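Local coordinates for inorganic polyphosphate/ATP-glucomannokinase (Arthrobacter sp., PDB 1WOQ), which phosphorylates glucose and mannose, drawing the phosphoryl group from either inorganic polyphosphate or ATP, as a kinase of the ROK family, at residues Ala49-Val54 and Asp98-Thr104. Sequence-based numbering, arbitrary orientation.
Sequences ATPESV and DKSWLNT
How a tryptophan can seat a loop on the first turn of a helix is illustrated by A49-V54 and D98-T104 in this ROK-family kinase. T50, extended, is the N-cap of helix 51-66 and forms a capping box with S53: T50 N donates to S53 OG (2.9 Å) and S53 N to T50 OG1 (3.3 Å). In D98-T104, D98 opens an Asx turn, its OD2 accepting from S100 N (3.1 Å) and, very short, from S100 OG (2.5 Å); this overlaps a 3-10 segment over 99-101, and a type II turn runs from W101 to T104. CA atoms pair T50 with D98 (6.0 Å) and P51 with W101 (6.3 Å). Packing centres on the W101 indole (chi1 -85°, chi2 110°), about 11 Å from bound glucose. P51 CA sits over its six-membered ring in a CH-pi contact, 3.7 Å from the centroid, while V54 CB meets the edge at CZ2 (3.5 Å); F82 and L109 also touch this indole. One hydrogen bond joins the segments, W101 NE1 to A49 O (2.9 Å, 142°). W101 thus satisfies its buried N-H at the carbonyl just before the N-cap, while its carbon surface packs against the helix start.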
ATOM      1  N   ALA A  49      16.700  -6.965   2.104  1.00 33.03           N
ATOM      2  CA  ALA A  49      15.997  -6.438   0.945  1.00 31.63           C
ATOM      3  C   ALA A  49      16.690  -5.166   0.467  1.00 29.87           C
ATOM      4  O   ALA A  49      16.260  -4.058   0.784  1.00 30.03           O
ATOM      5  CB  ALA A  49      14.540  -6.148   1.299  1.00 32.60           C
ATOM      6  N   THR A  50      17.766  -5.337  -0.295  1.00 28.49           N
ATOM      7  CA  THR A  50      18.527  -4.207  -0.818  1.00 27.17           C
ATOM      8  C   THR A  50      18.060  -3.852  -2.221  1.00 25.38           C
ATOM      9  O   THR A  50      17.411  -4.656  -2.886  1.00 24.25           O
ATOM     10  CB  THR A  50      20.026  -4.534  -0.897  1.00 28.33           C
ATOM     11  OG1 THR A  50      20.231  -5.599  -1.835  1.00 27.37           O
ATOM     12  CG2 THR A  50      20.550  -4.948   0.466  1.00 29.93           C
ATOM     13  N   PRO A  51      18.391  -2.639  -2.692  1.00 23.40           N
ATOM     14  CA  PRO A  51      17.988  -2.214  -4.032  1.00 21.29           C
ATOM     15  C   PRO A  51      18.311  -3.278  -5.075  1.00 20.37           C
ATOM     16  O   PRO A  51      17.483  -3.611  -5.919  1.00 18.87           O
ATOM     17  CB  PRO A  51      18.793  -0.936  -4.235  1.00 21.97           C
ATOM     18  CG  PRO A  51      18.806  -0.351  -2.856  1.00 22.99           C
ATOM     19  CD  PRO A  51      19.116  -1.559  -1.995  1.00 24.82           C
ATOM     20  N   GLU A  52      19.523  -3.819  -5.002  1.00 19.51           N
ATOM     21  CA  GLU A  52      19.953  -4.837  -5.950  1.00 21.46           C
ATOM     22  C   GLU A  52      19.151  -6.135  -5.868  1.00 20.08           C
ATOM     23  O   GLU A  52      18.704  -6.651  -6.890  1.00 18.72           O
ATOM     24  CB  GLU A  52      21.444  -5.128  -5.751  1.00 26.21           C
ATOM     25  CG  GLU A  52      21.975  -6.271  -6.597  1.00 34.46           C
ATOM     26  CD  GLU A  52      23.490  -6.339  -6.592  1.00 38.52           C
ATOM     27  OE1 GLU A  52      24.125  -5.406  -7.128  1.00 41.54           O
ATOM     28  OE2 GLU A  52      24.043  -7.320  -6.051  1.00 42.46           O
ATOM     29  N   SER A  53      18.961  -6.659  -4.660  1.00 19.38           N
ATOM     30  CA  SER A  53      18.219  -7.907  -4.485  1.00 20.54           C
ATOM     31  C   SER A  53      16.744  -7.742  -4.832  1.00 18.17           C
ATOM     32  O   SER A  53      16.144  -8.612  -5.465  1.00 16.56           O
ATOM     33  CB  SER A  53      18.355  -8.422  -3.046  1.00 22.28           C
ATOM     34  OG  SER A  53      17.681  -7.582  -2.124  1.00 29.10           O
ATOM     35  N   VAL A  54      16.164  -6.623  -4.418  1.00 16.38           N
ATOM     36  CA  VAL A  54      14.759  -6.350  -4.708  1.00 16.87           C
ATOM     37  C   VAL A  54      14.551  -6.187  -6.213  1.00 16.52           C
ATOM     38  O   VAL A  54      13.557  -6.652  -6.763  1.00 16.20           O
ATOM     39  CB  VAL A  54      14.286  -5.073  -3.983  1.00 17.84           C
ATOM     40  CG1 VAL A  54      12.898  -4.671  -4.465  1.00 18.82           C
ATOM     41  CG2 VAL A  54      14.271  -5.321  -2.477  1.00 17.48           C
ATOM     42  N   ASP A  98      15.858  -1.830   4.299  1.00 23.76           N
ATOM     43  CA  ASP A  98      17.274  -1.469   4.370  1.00 23.64           C
ATOM     44  C   ASP A  98      17.487   0.016   4.093  1.00 23.39           C
ATOM     45  O   ASP A  98      16.982   0.555   3.106  1.00 22.50           O
ATOM     46  CB  ASP A  98      18.086  -2.291   3.371  1.00 24.94           C
ATOM     47  CG  ASP A  98      19.569  -2.260   3.672  1.00 27.09           C
ATOM     48  OD1 ASP A  98      19.996  -2.972   4.605  1.00 29.30           O
ATOM     49  OD2 ASP A  98      20.302  -1.515   2.995  1.00 26.97           O
ATOM     50  N   LYS A  99      18.258   0.672   4.952  1.00 22.23           N
ATOM     51  CA  LYS A  99      18.510   2.096   4.798  1.00 23.38           C
ATOM     52  C   LYS A  99      19.247   2.488   3.518  1.00 21.49           C
ATOM     53  O   LYS A  99      19.304   3.667   3.173  1.00 20.19           O
ATOM     54  CB  LYS A  99      19.241   2.624   6.032  1.00 26.72           C
ATOM     55  CG  LYS A  99      18.425   2.436   7.306  1.00 32.39           C
ATOM     56  CD  LYS A  99      17.058   3.112   7.182  1.00 33.63           C
ATOM     57  CE  LYS A  99      16.123   2.719   8.315  1.00 35.65           C
ATOM     58  NZ  LYS A  99      15.742   1.278   8.247  1.00 37.31           N
ATOM     59  N   SER A 100      19.795   1.507   2.805  1.00 20.90           N
ATOM     60  CA  SER A 100      20.491   1.796   1.555  1.00 21.63           C
ATOM     61  C   SER A 100      19.481   2.290   0.522  1.00 21.38           C
ATOM     62  O   SER A 100      19.851   2.804  -0.529  1.00 21.21           O
ATOM     63  CB  SER A 100      21.207   0.545   1.029  1.00 23.81           C
ATOM     64  OG  SER A 100      20.288  -0.493   0.731  1.00 26.59           O
ATOM     65  N   TRP A 101      18.197   2.132   0.834  1.00 19.69           N
ATOM     66  CA  TRP A 101      17.141   2.579  -0.060  1.00 19.08           C
ATOM     67  C   TRP A 101      17.039   4.097  -0.077  1.00 19.38           C
ATOM     68  O   TRP A 101      16.633   4.689  -1.076  1.00 18.47           O
ATOM     69  CB  TRP A 101      15.795   1.981   0.360  1.00 18.34           C
ATOM     70  CG  TRP A 101      15.553   0.619  -0.195  1.00 17.38           C
ATOM     71  CD1 TRP A 101      15.537  -0.558   0.491  1.00 17.36           C
ATOM     72  CD2 TRP A 101      15.286   0.293  -1.563  1.00 17.76           C
ATOM     73  NE1 TRP A 101      15.272  -1.601  -0.366  1.00 18.57           N
ATOM     74  CE2 TRP A 101      15.115  -1.105  -1.633  1.00 18.33           C
ATOM     75  CE3 TRP A 101      15.176   1.050  -2.738  1.00 18.40           C
ATOM     76  CZ2 TRP A 101      14.836  -1.767  -2.834  1.00 19.30           C
ATOM     77  CZ3 TRP A 101      14.900   0.391  -3.934  1.00 18.67           C
ATOM     78  CH2 TRP A 101      14.733  -1.002  -3.971  1.00 18.26           C
ATOM     79  N   LEU A 102      17.416   4.727   1.032  1.00 18.83           N
ATOM     80  CA  LEU A 102      17.350   6.178   1.128  1.00 19.94           C
ATOM     81  C   LEU A 102      18.093   6.867  -0.012  1.00 22.32           C
ATOM     82  O   LEU A 102      19.244   6.537  -0.311  1.00 21.70           O
ATOM     83  CB  LEU A 102      17.908   6.649   2.474  1.00 21.02           C
ATOM     84  CG  LEU A 102      17.095   6.239   3.705  1.00 20.52           C
ATOM     85  CD1 LEU A 102      17.775   6.756   4.966  1.00 22.72           C
ATOM     86  CD2 LEU A 102      15.682   6.803   3.599  1.00 22.78           C
ATOM     87  N   ASN A 103      17.414   7.820  -0.642  1.00 21.16           N
ATOM     88  CA  ASN A 103      17.960   8.595  -1.753  1.00 24.31           C
ATOM     89  C   ASN A 103      18.207   7.774  -3.019  1.00 22.83           C
ATOM     90  O   ASN A 103      18.909   8.212  -3.929  1.00 24.24           O
ATOM     91  CB  ASN A 103      19.254   9.290  -1.328  1.00 27.79           C
ATOM     92  CG  ASN A 103      19.319  10.728  -1.801  1.00 33.55           C
ATOM     93  OD1 ASN A 103      20.309  11.426  -1.569  1.00 38.77           O
ATOM     94  ND2 ASN A 103      18.260  11.182  -2.464  1.00 33.75           N
ATOM     95  N   THR A 104      17.626   6.584  -3.077  1.00 21.66           N
ATOM     96  CA  THR A 104      17.774   5.729  -4.247  1.00 20.85           C
ATOM     97  C   THR A 104      16.720   6.075  -5.295  1.00 20.13           C
ATOM     98  O   THR A 104      15.534   6.188  -4.977  1.00 17.10           O
ATOM     99  CB  THR A 104      17.618   4.236  -3.875  1.00 21.81           C
ATOM    100  OG1 THR A 104      18.747   3.815  -3.104  1.00 24.44           O
ATOM    101  CG2 THR A 104      17.511   3.371  -5.133  1.00 22.30           C
TER